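Local coordinates for 2-(acetamidomethylene)succinate hydrolase (Mesorhizobium loti, PDB 3KXP), which catalyses the last step of vitamin B6 degradation, hydrolysing (E)-2-(acetamidomethylene)succinate to succinic semialdehyde, acetate, ammonia and carbon dioxide, at residues Ser50-Val62 with Val100-Glu112. Numbering follows the deposited sequence.
Sequences SRRVDIGRITLNV and VDQRGHGLSDKPE
With chi1 of Asn61 at -178°, its amide swings away from the backbone N and comes alongside Asp101; chi1 of -83° at Asp101 sets CG anti to the carbonyl carbon and brings OD1 to that amide. Asn61 ND2 then donates to Asp101 OD1 at 3.0 Å, the acceptor lying in the amide plane but met from above the carboxylate. Leu107 N reaches the same OD1 from the opposite face, and OD2 is held by Ser81, so both oxygens of this buried carboxylate are gripped. With an alanine at Asp101, the Asn61 amide and Leu107 N would probably lose their shared acceptor, and the turn from His105 to Ser108 one of its indirect ties to the strand. Backbone to backbone, Asp101 N donates to Asn61 O at 2.9 Å. Ser108 OG bridges the backbones: it takes an almost straight bond from Asn61 N (2.8 Å, 178°) and gives its proton to Asp101 O. Leu60 CD2 packs on Ser108 CB, and Leu60 CD1 on Val100 CG1. Farther along, Asp109 N donates to Thr59 O at 3.1 Å, and Asp109 OD2 accepts from Thr59 N. Arg52 lays its guanidinium over Thr59 CG2; its NE donates a bent bond to Leu107 O (3.0 Å), which is tilted out of the guanidinium plane, and NH2 forms a salt bridge to Asp109 OD1 modelled doubtfully short (2.3 Å). Ile58 CD1 lies over one face of the Arg103 guanidinium, toward its rim, and against Pro111 CD. Arg57 NH2 and Arg103 NH1 are close, which the salt bridges of both NE atoms to Asp123 of helix 117-131 probably offset. The contact fastens strands 49-54 and 59-65 to the loop before that helix, at the antiparallel edge of the otherwise parallel central sheet characteristic of the alpha/beta hydrolase fold.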
loop_
_atom_site.group_PDB
_atom_site.type_symbol
_atom_site.label_atom_id
_atom_site.label_comp_id
_atom_site.label_asym_id
_atom_site.label_seq_id
_atom_site.Cartn_x
_atom_site.Cartn_y
_atom_site.Cartn_z
ATOM N N SER A 50 27.515 4.588 16.027
ATOM C CA SER A 50 27.759 3.238 15.542
ATOM C C SER A 50 28.239 2.384 16.693
ATOM O O SER A 50 28.966 2.862 17.559
ATOM C CB SER A 50 28.824 3.247 14.446
ATOM O OG SER A 50 28.456 4.081 13.366
ATOM N N ARG A 51 27.824 1.124 16.712
ATOM C CA ARG A 51 28.239 0.213 17.767
ATOM C C ARG A 51 27.976 -1.216 17.337
ATOM O O ARG A 51 27.033 -1.490 16.598
ATOM C CB ARG A 51 27.494 0.510 19.076
ATOM C CG ARG A 51 26.062 -0.029 19.177
ATOM C CD ARG A 51 25.354 0.549 20.407
ATOM N NE ARG A 51 24.020 -0.006 20.644
ATOM C CZ ARG A 51 23.783 -1.171 21.244
ATOM N NH1 ARG A 51 24.796 -1.921 21.674
ATOM N NH2 ARG A 51 22.533 -1.581 21.434
ATOM N N ARG A 52 28.829 -2.126 17.785
ATOM C CA ARG A 52 28.660 -3.522 17.448
ATOM C C ARG A 52 27.807 -4.136 18.547
ATOM O O ARG A 52 28.120 -4.022 19.736
ATOM C CB ARG A 52 30.018 -4.220 17.348
ATOM C CG ARG A 52 30.950 -3.616 16.303
ATOM C CD ARG A 52 32.143 -4.517 16.063
ATOM N NE ARG A 52 31.764 -5.669 15.260
ATOM C CZ ARG A 52 32.122 -6.925 15.508
ATOM N NH1 ARG A 52 32.878 -7.223 16.551
ATOM N NH2 ARG A 52 31.713 -7.888 14.700
ATOM N N VAL A 53 26.710 -4.764 18.142
ATOM C CA VAL A 53 25.791 -5.373 19.082
ATOM C C VAL A 53 25.911 -6.877 19.079
ATOM O O VAL A 53 25.789 -7.523 18.041
ATOM C CB VAL A 53 24.341 -5.006 18.744
ATOM C CG1 VAL A 53 23.399 -5.574 19.804
ATOM C CG2 VAL A 53 24.205 -3.491 18.651
ATOM N N ASP A 54 26.156 -7.429 20.258
ATOM C CA ASP A 54 26.269 -8.867 20.413
ATOM C C ASP A 54 24.841 -9.359 20.594
ATOM O O ASP A 54 24.176 -8.997 21.560
ATOM C CB ASP A 54 27.118 -9.189 21.645
ATOM C CG ASP A 54 27.365 -10.676 21.824
ATOM O OD1 ASP A 54 28.189 -11.031 22.697
ATOM O OD2 ASP A 54 26.741 -11.489 21.110
ATOM N N ILE A 55 24.354 -10.146 19.643
ATOM C CA ILE A 55 22.998 -10.671 19.729
ATOM C C ILE A 55 23.046 -12.174 19.993
ATOM O O ILE A 55 22.075 -12.896 19.757
ATOM C CB ILE A 55 22.203 -10.396 18.433
ATOM C CG1 ILE A 55 22.841 -11.139 17.252
ATOM C CG2 ILE A 55 22.156 -8.900 18.165
ATOM C CD1 ILE A 55 22.003 -11.112 15.970
ATOM N N GLY A 56 24.197 -12.633 20.478
ATOM C CA GLY A 56 24.373 -14.036 20.795
ATOM C C GLY A 56 24.928 -14.859 19.656
ATOM O O GLY A 56 26.114 -15.180 19.627
ATOM N N ARG A 57 24.064 -15.204 18.710
ATOM C CA ARG A 57 24.460 -16.012 17.567
ATOM C C ARG A 57 25.564 -15.345 16.756
ATOM O O ARG A 57 26.279 -16.012 16.012
ATOM C CB ARG A 57 23.233 -16.295 16.683
ATOM C CG ARG A 57 22.322 -15.087 16.472
ATOM C CD ARG A 57 21.037 -15.429 15.700
ATOM N NE ARG A 57 21.282 -15.705 14.285
ATOM C CZ ARG A 57 21.353 -16.921 13.758
ATOM N NH1 ARG A 57 21.194 -17.988 14.526
ATOM N NH2 ARG A 57 21.593 -17.071 12.463
ATOM N N ILE A 58 25.715 -14.033 16.917
ATOM C CA ILE A 58 26.731 -13.285 16.181
ATOM C C ILE A 58 26.734 -11.836 16.659
ATOM O O ILE A 58 25.868 -11.433 17.431
ATOM C CB ILE A 58 26.441 -13.323 14.646
ATOM C CG1 ILE A 58 27.555 -12.618 13.872
ATOM C CG2 ILE A 58 25.103 -12.652 14.342
ATOM C CD1 ILE A 58 27.413 -12.713 12.365
ATOM N N THR A 59 27.719 -11.062 16.211
ATOM C CA THR A 59 27.807 -9.656 16.577
ATOM C C THR A 59 27.637 -8.831 15.305
ATOM O O THR A 59 28.286 -9.100 14.284
ATOM C CB THR A 59 29.172 -9.328 17.237
ATOM O OG1 THR A 59 29.307 -10.088 18.450
ATOM C CG2 THR A 59 29.277 -7.830 17.563
ATOM N N LEU A 60 26.764 -7.828 15.367
ATOM C CA LEU A 60 26.494 -6.983 14.209
ATOM C C LEU A 60 26.760 -5.519 14.488
ATOM O O LEU A 60 26.582 -5.059 15.609
ATOM C CB LEU A 60 25.033 -7.138 13.779
ATOM C CG LEU A 60 24.570 -8.541 13.388
ATOM C CD1 LEU A 60 23.069 -8.539 13.125
ATOM C CD2 LEU A 60 25.334 -9.002 12.161
ATOM N N ASN A 61 27.187 -4.786 13.464
ATOM C CA ASN A 61 27.432 -3.354 13.600
ATOM C C ASN A 61 26.150 -2.627 13.185
ATOM O O ASN A 61 25.504 -3.017 12.211
ATOM C CB ASN A 61 28.582 -2.910 12.693
ATOM C CG ASN A 61 28.900 -1.435 12.842
ATOM O OD1 ASN A 61 29.218 -0.976 13.934
ATOM N ND2 ASN A 61 28.811 -0.682 11.743
ATOM N N VAL A 62 25.775 -1.586 13.922
ATOM C CA VAL A 62 24.566 -0.839 13.599
ATOM C C VAL A 62 24.779 0.662 13.758
ATOM O O VAL A 62 25.735 1.094 14.399
ATOM C CB VAL A 62 23.371 -1.285 14.490
ATOM C CG1 VAL A 62 23.155 -2.786 14.359
ATOM C CG2 VAL A 62 23.627 -0.919 15.941
ATOM N N VAL A 100 21.401 -1.759 9.825
ATOM C CA VAL A 100 22.235 -2.885 10.227
ATOM C C VAL A 100 23.196 -3.401 9.172
ATOM O O VAL A 100 22.798 -3.694 8.042
ATOM C CB VAL A 100 21.360 -4.100 10.654
ATOM C CG1 VAL A 100 22.233 -5.229 11.145
ATOM C CG2 VAL A 100 20.355 -3.678 11.712
ATOM N N ASP A 101 24.466 -3.515 9.541
ATOM C CA ASP A 101 25.444 -4.085 8.631
ATOM C C ASP A 101 25.138 -5.559 8.805
ATOM O O ASP A 101 25.237 -6.086 9.911
ATOM C CB ASP A 101 26.871 -3.780 9.095
ATOM C CG ASP A 101 27.335 -2.407 8.663
ATOM O OD1 ASP A 101 28.424 -1.974 9.101
ATOM O OD2 ASP A 101 26.610 -1.764 7.871
ATOM N N GLN A 102 24.736 -6.234 7.741
ATOM C CA GLN A 102 24.410 -7.636 7.905
ATOM C C GLN A 102 25.650 -8.524 7.841
ATOM O O GLN A 102 26.708 -8.096 7.376
ATOM C CB GLN A 102 23.358 -8.031 6.877
ATOM C CG GLN A 102 22.098 -7.193 7.044
ATOM C CD GLN A 102 21.133 -7.347 5.901
ATOM O OE1 GLN A 102 20.220 -8.177 5.944
ATOM N NE2 GLN A 102 21.335 -6.554 4.854
ATOM N N ARG A 103 25.517 -9.750 8.338
ATOM C CA ARG A 103 26.629 -10.682 8.355
ATOM C C ARG A 103 27.367 -10.723 7.024
ATOM O O ARG A 103 26.757 -10.734 5.954
ATOM C CB ARG A 103 26.146 -12.086 8.717
ATOM C CG ARG A 103 25.255 -12.738 7.674
ATOM C CD ARG A 103 25.095 -14.205 8.001
ATOM N NE ARG A 103 24.598 -14.379 9.363
ATOM C CZ ARG A 103 24.825 -15.450 10.112
ATOM N NH1 ARG A 103 24.332 -15.521 11.341
ATOM N NH2 ARG A 103 25.561 -16.441 9.639
ATOM N N GLY A 104 28.694 -10.743 7.111
ATOM C CA GLY A 104 29.530 -10.782 5.926
ATOM C C GLY A 104 29.795 -9.398 5.357
ATOM O O GLY A 104 30.622 -9.243 4.457
ATOM N N HIS A 105 29.118 -8.386 5.901
ATOM C CA HIS A 105 29.259 -7.020 5.400
ATOM C C HIS A 105 29.736 -6.006 6.437
ATOM O O HIS A 105 29.811 -6.295 7.630
ATOM C CB HIS A 105 27.919 -6.517 4.844
ATOM C CG HIS A 105 27.298 -7.412 3.813
ATOM N ND1 HIS A 105 26.805 -8.666 4.111
ATOM C CD2 HIS A 105 27.042 -7.209 2.498
ATOM C CE1 HIS A 105 26.268 -9.193 3.026
ATOM N NE2 HIS A 105 26.397 -8.331 2.034
ATOM N N GLY A 106 30.032 -4.808 5.947
ATOM C CA GLY A 106 30.461 -3.713 6.792
ATOM C C GLY A 106 31.378 -4.084 7.934
ATOM O O GLY A 106 32.362 -4.790 7.746
ATOM N N LEU A 107 31.042 -3.599 9.127
ATOM C CA LEU A 107 31.835 -3.853 10.316
ATOM C C LEU A 107 31.233 -4.934 11.196
ATOM O O LEU A 107 31.432 -4.940 12.407
ATOM C CB LEU A 107 32.010 -2.559 11.119
ATOM C CG LEU A 107 32.858 -1.461 10.453
ATOM C CD1 LEU A 107 33.088 -0.308 11.435
ATOM C CD2 LEU A 107 34.197 -2.038 10.009
ATOM N N SER A 108 30.502 -5.854 10.579
ATOM C CA SER A 108 29.884 -6.949 11.313
ATOM C C SER A 108 30.710 -8.228 11.191
ATOM O O SER A 108 31.637 -8.306 10.385
ATOM C CB SER A 108 28.466 -7.185 10.795
ATOM O OG SER A 108 27.664 -6.045 11.039
ATOM N N ASP A 109 30.381 -9.227 12.003
ATOM C CA ASP A 109 31.103 -10.492 11.962
ATOM C C ASP A 109 30.976 -11.111 10.581
ATOM O O ASP A 109 30.001 -10.872 9.871
ATOM C CB ASP A 109 30.555 -11.464 13.014
ATOM C CG ASP A 109 31.033 -11.136 14.415
ATOM O OD1 ASP A 109 31.867 -10.213 14.557
ATOM O OD2 ASP A 109 30.582 -11.808 15.368
ATOM N N LYS A 110 31.965 -11.911 10.209
ATOM C CA LYS A 110 31.969 -12.556 8.909
ATOM C C LYS A 110 32.272 -14.047 9.029
ATOM O O LYS A 110 33.366 -14.505 8.697
ATOM C CB LYS A 110 32.986 -11.857 8.012
ATOM C CG LYS A 110 32.723 -10.363 7.924
ATOM C CD LYS A 110 33.693 -9.657 7.018
ATOM C CE LYS A 110 33.300 -8.202 6.876
ATOM N NZ LYS A 110 33.191 -7.551 8.201
ATOM N N PRO A 111 31.295 -14.824 9.514
ATOM C CA PRO A 111 31.467 -16.268 9.677
ATOM C C PRO A 111 31.922 -16.958 8.402
ATOM O O PRO A 111 31.766 -16.428 7.305
ATOM C CB PRO A 111 30.087 -16.732 10.146
ATOM C CG PRO A 111 29.159 -15.676 9.604
ATOM C CD PRO A 111 29.930 -14.418 9.886
ATOM N N GLU A 112 32.492 -18.145 8.570
ATOM C CA GLU A 112 33.001 -18.943 7.466
ATOM C C GLU A 112 31.859 -19.395 6.559
ATOM O O GLU A 112 32.057 -19.597 5.357
ATOM C CB GLU A 112 33.755 -20.156 8.036
ATOM C CG GLU A 112 34.556 -20.980 7.036
ATOM C CD GLU A 112 35.376 -22.085 7.716
ATOM O OE1 GLU A 112 34.773 -22.977 8.365
ATOM O OE2 GLU A 112 36.626 -22.057 7.604
#